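Local structure of hypothetical oxidoreductase ycnD (1ZCH) at residues R56-K59 with I60-A64; G103-S106 with V107-G110; E216-N219 with W220-I224. The protein transfers electrons from NADH or NADPH to flavin mononucleotide, and also reduces nitroaromatic compounds, quinones, chromates and azo dyes. All coordinates share one frame; numbering follows the deposited sequence. Where two conformers were deposited one is given.

Contact 1 (R56-K59 with I60-A64); sequences RKKK and ISELA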
loop_
_atom_site.group_PDB
_atom_site.type_symbol
_atom_site.label_atom_id
_atom_site.label_comp_id
_atom_site.label_asym_id
_atom_site.label_seq_id
_atom_site.Cartn_x
_atom_site.Cartn_y
_atom_site.Cartn_z
ATOM N N ARG A 56 18.431 -12.186 15.523
ATOM C CA ARG A 56 17.756 -12.238 14.232
ATOM C C ARG A 56 17.545 -10.831 13.672
ATOM O O ARG A 56 17.749 -10.589 12.482
ATOM C CB ARG A 56 16.410 -12.963 14.380
ATOM C CG ARG A 56 15.598 -13.072 13.093
ATOM C CD ARG A 56 14.337 -13.920 13.281
ATOM N NE ARG A 56 14.652 -15.332 13.504
ATOM C CZ ARG A 56 14.583 -15.947 14.681
ATOM N NH1 ARG A 56 14.200 -15.283 15.767
ATOM N NH2 ARG A 56 14.911 -17.229 14.775
ATOM N N LYS A 57 17.149 -9.907 14.540
ATOM C CA LYS A 57 16.907 -8.525 14.136
ATOM C C LYS A 57 18.210 -7.869 13.669
ATOM O O LYS A 57 18.219 -7.071 12.727
ATOM C CB LYS A 57 16.288 -7.750 15.309
ATOM C CG LYS A 57 15.798 -6.343 14.966
ATOM C CD LYS A 57 14.739 -5.841 15.950
ATOM C CE LYS A 57 15.240 -5.806 17.395
ATOM N NZ LYS A 57 16.411 -4.894 17.566
ATOM N N LYS A 58 19.314 -8.218 14.322
ATOM C CA LYS A 58 20.615 -7.672 13.955
ATOM C C LYS A 58 20.978 -8.146 12.547
ATOM O O LYS A 58 21.485 -7.375 11.733
ATOM C CB LYS A 58 21.682 -8.124 14.961
ATOM C CG LYS A 58 23.075 -7.569 14.708
ATOM C CD LYS A 58 24.058 -8.060 15.773
ATOM C CE LYS A 58 25.468 -7.529 15.532
ATOM N NZ LYS A 58 26.453 -8.063 16.525
ATOM N N LYS A 59 20.701 -9.415 12.259
ATOM C CA LYS A 59 20.997 -9.966 10.942
ATOM C C LYS A 59 20.167 -9.247 9.882
ATOM O O LYS A 59 20.654 -8.951 8.793
ATOM C CB LYS A 59 20.680 -11.463 10.908
ATOM C CG LYS A 59 21.492 -12.305 11.879
ATOM C CD LYS A 59 21.069 -13.764 11.813
ATOM C CE LYS A 59 21.864 -14.615 12.785
ATOM N NZ LYS A 59 23.321 -14.565 12.490
ATOM N N ILE A 60 18.905 -8.979 10.202
ATOM C CA ILE A 60 18.023 -8.283 9.273
ATOM C C ILE A 60 18.600 -6.907 8.962
ATOM O O ILE A 60 18.626 -6.474 7.808
ATOM C CB ILE A 60 16.603 -8.116 9.867
ATOM C CG1 ILE A 60 15.924 -9.483 9.980
ATOM C CG2 ILE A 60 15.780 -7.174 8.997
ATOM C CD1 ILE A 60 14.526 -9.441 10.586
ATOM N N SER A 61 19.063 -6.224 10.004
ATOM C CA SER A 61 19.645 -4.897 9.850
ATOM C C SER A 61 20.819 -4.917 8.873
ATOM O O SER A 61 20.963 -4.020 8.037
ATOM C CB SER A 61 20.117 -4.376 11.207
ATOM O OG SER A 61 20.732 -3.109 11.071
ATOM N N GLU A 62 21.658 -5.943 8.985
ATOM C CA GLU A 62 22.822 -6.075 8.118
ATOM C C GLU A 62 22.403 -6.316 6.672
ATOM O O GLU A 62 22.997 -5.770 5.743
ATOM C CB GLU A 62 23.711 -7.223 8.608
ATOM C CG GLU A 62 24.065 -7.122 10.087
ATOM C CD GLU A 62 25.077 -8.161 10.530
ATOM O OE1 GLU A 62 24.875 -9.362 10.239
ATOM O OE2 GLU A 62 26.073 -7.773 11.182
ATOM N N LEU A 63 21.376 -7.136 6.486
ATOM C CA LEU A 63 20.877 -7.440 5.152
ATOM C C LEU A 63 20.201 -6.213 4.533
ATOM O O LEU A 63 20.100 -6.101 3.309
ATOM C CB LEU A 63 19.883 -8.602 5.218
ATOM C CG LEU A 63 20.452 -9.969 5.624
ATOM C CD1 LEU A 63 19.328 -10.985 5.764
ATOM C CD2 LEU A 63 21.455 -10.430 4.580
ATOM N N ALA A 64 19.748 -5.296 5.384
ATOM C CA ALA A 64 19.080 -4.080 4.927
ATOM C C ALA A 64 20.046 -2.915 4.719
ATOM O O ALA A 64 19.632 -1.757 4.658
ATOM C CB ALA A 64 17.993 -3.681 5.921
#

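Contact 2 (G103-S106 with V107-G110); sequences GLES and VLVG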
loop_
_atom_site.group_PDB
_atom_site.type_symbol
_atom_site.label_atom_id
_atom_site.label_comp_id
_atom_site.label_asym_id
_atom_site.label_seq_id
_atom_site.Cartn_x
_atom_site.Cartn_y
_atom_site.Cartn_z
ATOM N N GLY A 103 1.050 -14.077 -13.565
ATOM C CA GLY A 103 0.986 -12.781 -14.216
ATOM C C GLY A 103 1.254 -11.705 -13.182
ATOM O O GLY A 103 1.053 -11.933 -11.989
ATOM N N LEU A 104 1.708 -10.534 -13.623
ATOM C CA LEU A 104 2.014 -9.440 -12.705
ATOM C C LEU A 104 0.831 -8.918 -11.891
ATOM O O LEU A 104 1.022 -8.201 -10.910
ATOM C CB LEU A 104 2.677 -8.286 -13.466
ATOM C CG LEU A 104 4.117 -8.585 -13.913
ATOM C CD1 LEU A 104 4.656 -7.452 -14.773
ATOM C CD2 LEU A 104 4.993 -8.782 -12.680
ATOM N N GLU A 105 -0.389 -9.277 -12.277
ATOM C CA GLU A 105 -1.560 -8.829 -11.525
ATOM C C GLU A 105 -1.422 -9.266 -10.064
ATOM O O GLU A 105 -1.774 -8.521 -9.150
ATOM C CB GLU A 105 -2.843 -9.412 -12.133
ATOM C CG GLU A 105 -4.107 -9.273 -11.273
ATOM C CD GLU A 105 -4.494 -7.827 -10.963
ATOM O OE1 GLU A 105 -3.950 -6.892 -11.591
ATOM O OE2 GLU A 105 -5.366 -7.627 -10.087
ATOM N N SER A 106 -0.900 -10.474 -9.850
ATOM C CA SER A 106 -0.716 -10.996 -8.495
ATOM C C SER A 106 0.276 -10.130 -7.724
ATOM O O SER A 106 0.096 -9.872 -6.533
ATOM C CB SER A 106 -0.207 -12.442 -8.543
ATOM O OG SER A 106 1.017 -12.528 -9.252
ATOM N N VAL A 107 1.320 -9.680 -8.413
ATOM C CA VAL A 107 2.338 -8.839 -7.796
ATOM C C VAL A 107 1.721 -7.504 -7.377
ATOM O O VAL A 107 1.999 -6.999 -6.288
ATOM C CB VAL A 107 3.522 -8.597 -8.771
ATOM C CG1 VAL A 107 4.476 -7.541 -8.206
ATOM C CG2 VAL A 107 4.271 -9.915 -9.006
ATOM N N LEU A 108 0.878 -6.935 -8.232
ATOM C CA LEU A 108 0.239 -5.669 -7.896
ATOM C C LEU A 108 -0.713 -5.874 -6.723
ATOM O O LEU A 108 -0.758 -5.056 -5.805
ATOM C CB LEU A 108 -0.532 -5.102 -9.096
ATOM C CG LEU A 108 0.303 -4.712 -10.321
ATOM C CD1 LEU A 108 -0.607 -4.083 -11.367
ATOM C CD2 LEU A 108 1.413 -3.742 -9.917
ATOM N N VAL A 109 -1.476 -6.964 -6.749
ATOM C CA VAL A 109 -2.409 -7.241 -5.652
ATOM C C VAL A 109 -1.656 -7.333 -4.325
ATOM O O VAL A 109 -2.046 -6.718 -3.331
ATOM C CB VAL A 109 -3.183 -8.568 -5.881
ATOM C CG1 VAL A 109 -3.942 -8.962 -4.612
ATOM C CG2 VAL A 109 -4.161 -8.402 -7.038
ATOM N N GLY A 110 -0.572 -8.101 -4.319
ATOM C CA GLY A 110 0.210 -8.262 -3.107
ATOM C C GLY A 110 0.874 -6.989 -2.613
ATOM O O GLY A 110 0.870 -6.707 -1.410
#

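Contact 3 (E216-N219 with W220-I224); sequences ETRN and WSQSI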
loop_
_atom_site.group_PDB
_atom_site.type_symbol
_atom_site.label_atom_id
_atom_site.label_comp_id
_atom_site.label_asym_id
_atom_site.label_seq_id
_atom_site.Cartn_x
_atom_site.Cartn_y
_atom_site.Cartn_z
ATOM N N GLU A 216 23.743 20.074 4.883
ATOM C CA GLU A 216 23.097 19.573 3.673
ATOM C C GLU A 216 22.084 20.575 3.130
ATOM O O GLU A 216 21.263 21.110 3.875
ATOM C CB GLU A 216 22.406 18.236 3.949
ATOM C CG GLU A 216 23.344 17.041 3.909
ATOM C CD GLU A 216 24.022 16.890 2.559
ATOM O OE1 GLU A 216 23.301 16.792 1.540
ATOM O OE2 GLU A 216 25.272 16.870 2.514
ATOM N N THR A 217 22.150 20.819 1.825
ATOM C CA THR A 217 21.258 21.769 1.172
ATOM C C THR A 217 20.629 21.209 -0.102
ATOM O O THR A 217 20.001 21.941 -0.865
ATOM C CB THR A 217 22.012 23.055 0.804
ATOM O OG1 THR A 217 23.107 22.732 -0.065
ATOM C CG2 THR A 217 22.542 23.739 2.059
ATOM N N ARG A 218 20.809 19.914 -0.331
ATOM C CA ARG A 218 20.258 19.259 -1.514
ATOM C C ARG A 218 18.737 19.430 -1.563
ATOM O O ARG A 218 18.069 19.351 -0.530
ATOM C CB ARG A 218 20.616 17.769 -1.482
ATOM C CG ARG A 218 20.120 16.971 -2.671
ATOM C CD ARG A 218 20.490 15.493 -2.558
ATOM N NE ARG A 218 21.933 15.264 -2.618
ATOM C CZ ARG A 218 22.704 15.021 -1.561
ATOM N NH1 ARG A 218 22.176 14.973 -0.345
ATOM N NH2 ARG A 218 24.006 14.823 -1.720
ATOM N N ASN A 219 18.185 19.678 -2.749
ATOM C CA ASN A 219 16.736 19.824 -2.851
ATOM C C ASN A 219 16.097 18.473 -3.171
ATOM O O ASN A 219 16.758 17.436 -3.092
ATOM C CB ASN A 219 16.341 20.874 -3.902
ATOM C CG ASN A 219 16.855 20.549 -5.285
ATOM O OD1 ASN A 219 16.925 19.388 -5.679
ATOM N ND2 ASN A 219 17.199 21.586 -6.047
ATOM N N TRP A 220 14.816 18.482 -3.526
ATOM C CA TRP A 220 14.105 17.241 -3.817
ATOM C C TRP A 220 14.514 16.575 -5.131
ATOM O O TRP A 220 14.929 15.419 -5.138
ATOM C CB TRP A 220 12.595 17.497 -3.821
ATOM C CG TRP A 220 11.766 16.257 -3.962
ATOM C CD1 TRP A 220 11.544 15.301 -3.007
ATOM C CD2 TRP A 220 11.018 15.854 -5.114
ATOM N NE1 TRP A 220 10.698 14.332 -3.495
ATOM C CE2 TRP A 220 10.358 14.647 -4.785
ATOM C CE3 TRP A 220 10.839 16.396 -6.395
ATOM C CZ2 TRP A 220 9.532 13.971 -5.691
ATOM C CZ3 TRP A 220 10.016 15.723 -7.301
ATOM C CH2 TRP A 220 9.371 14.523 -6.940
ATOM N N SER A 221 14.398 17.293 -6.246
ATOM C CA SER A 221 14.758 16.702 -7.531
ATOM C C SER A 221 16.200 16.183 -7.542
ATOM O O SER A 221 16.489 15.160 -8.167
ATOM C CB SER A 221 14.546 17.710 -8.671
ATOM O OG SER A 221 15.380 18.844 -8.527
ATOM N N GLN A 222 17.104 16.882 -6.856
ATOM C CA GLN A 222 18.496 16.443 -6.799
ATOM C C GLN A 222 18.577 15.112 -6.057
ATOM O O GLN A 222 19.337 14.227 -6.443
ATOM C CB GLN A 222 19.373 17.486 -6.094
ATOM C CG GLN A 222 19.536 18.785 -6.882
ATOM C CD GLN A 222 20.268 19.863 -6.100
ATOM O OE1 GLN A 222 20.142 19.953 -4.880
ATOM N NE2 GLN A 222 21.020 20.703 -6.807
ATOM N N SER A 223 17.790 14.971 -4.994
ATOM C CA SER A 223 17.792 13.729 -4.228
ATOM C C SER A 223 17.227 12.590 -5.068
ATOM O O SER A 223 17.834 11.523 -5.176
ATOM C CB SER A 223 16.962 13.882 -2.947
ATOM O OG SER A 223 16.904 12.650 -2.240
ATOM N N ILE A 224 16.064 12.823 -5.666
ATOM C CA ILE A 224 15.411 11.812 -6.492
ATOM C C ILE A 224 16.308 11.377 -7.644
ATOM O O ILE A 224 16.389 10.189 -7.968
ATOM C CB ILE A 224 14.075 12.344 -7.065
ATOM C CG1 ILE A 224 13.134 12.723 -5.918
ATOM C CG2 ILE A 224 13.425 11.290 -7.954
ATOM C CD1 ILE A 224 12.828 11.580 -4.960
HETATM O O HOH W 1 19.922 22.572 -3.496
#

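Contact 1 (R56-K59 with I60-A64)
Helix 54-63 makes its last two turns here, and R56-K59 and I60-A64 are joined by the main-chain hydrogen bonds of that helix. Four i to i+4 hydrogen bonds cross the join. I60 N donates to R56 O at 3.0 Å, and L63 N donates to K59 O at 3.0 Å. Between them, S61 N donates to K57 O and E62 N to K58 O. The side chains add little to one another and lean on the carbonyls of the preceding turn instead. I60 CG1 lies 3.3 Å from R56 O, and L63 CG is 3.3 Å from K59 O. Both get there because the first torsion sets the branch beside the backbone N, -68° in I60 and -66° in L63. E62 CG rests 3.1 Å from K58 O. E62 and K58 form no salt bridge: K58 NZ is 5.4 Å from E62 OE2. At most a weak attraction is likely. I60 is buried against V51 of strand 46-51 and L145 and L148 of helix 142-148. S61 OG is hydrogen-bonded to the backbone O of Q67, an FMN-binding residue, and R56 makes a salt bridge to E185 of the second subunit. At A64 the chain leaves helical geometry. This is the C-terminal end of an amphipathic alpha-helix packed on the sheet of the nitroreductase fold.

Contact 2 (G103-S106 with V107-G110)
L104 and V107 meet through their methyl groups near the start of helix 104-127. L104 CD2 lies 3.9 Å from V107 CG2, and the two side chains run alongside each other, pointing the same way. V107 CG2 is placed beside its own backbone N, facing back toward L104. E105 and V109 make the second side-chain contact. E105 OE2 comes within 3.4 Å of V109 CG2, because the E105 chain bends at chi2 (61°) and carries its carboxylate along the helix. That carboxylate has its polar partners on the second subunit: OE2 forms a salt bridge with R139 and a hydrogen bond with Y232 there. The charge is therefore buried but paired across the dimer interface.

The backbone bonds are regular. L108 N donates to L104 O at 3.0 Å, V109 N to E105 O at 2.9 Å and G110 N to S106 O at 2.9 Å. At the first turn G103 O takes two bonds from one residue. S106 OG donates to it at 2.8 Å and S106 N at 3.2 Å. V107 packs on L108 of the second subunit, and L108 packs on R139 of the second subunit. These are the buried first turns of a helix at the homodimer interface of the nitroreductase fold.

Contact 3 (E216-N219 with W220-I224)
N219 ends the irregular loop E216-N219 and is the N-cap residue of helix 220-228, where its O accepts a long bond from S223 N at 3.3 Å. Its side chain and that of Q222 bond reciprocally to each other's backbone N. N219 OD1 accepts from Q222 N at 2.8 Å, the N lying nearly along the C=O axis. In return Q222 OE1 accepts from N219 N at 2.9 Å, and this bond is almost straight (169° at the hydrogen). The N219 carboxamide reaches the first turn because its CG sits between the backbone N and the carbonyl carbon, chi1 59°. The two side chains cross at about a right angle, with amide planes 36° apart. A water donates to both Q222 OE1 and T217 O, so OE1 has a second partner.

R218 passes over Q222 with its aliphatic part, CG lying 3.5 Å from Q222 CB. Its guanidinium turns back to E216, NH1 forming a salt bridge with OE1 at 2.9 Å. Within the helix, I224 CG1 sits 3.6 Å above the centre of the W220 ring. W220 NE1 bonds to N42 O of the second subunit. The reciprocal bonds of N219 and Q222 are those of a capping box at a helix N-terminus.

The three contacts follow one another along the chain and do not touch. The centres of contact 1 and contact 2 are about 27 Å apart. The centres of contact 2 and contact 3 are about 32 Å apart. All are local helix contacts: contact 1 at a C-terminal end, the other two at N-terminal starts. None touches the flavin. The side chain of V109 in contact 2 is about 7 Å from a bound FMN. The side chain of S223 in contact 3 is about 8 Å from a bound FMN. The side chain of S61 in contact 1 is more distant, about 10 Å from a bound FMN. Contacts 2 and 3 meet the second subunit through several residues, whereas contact 1 adds a single side-chain salt bridge from R56.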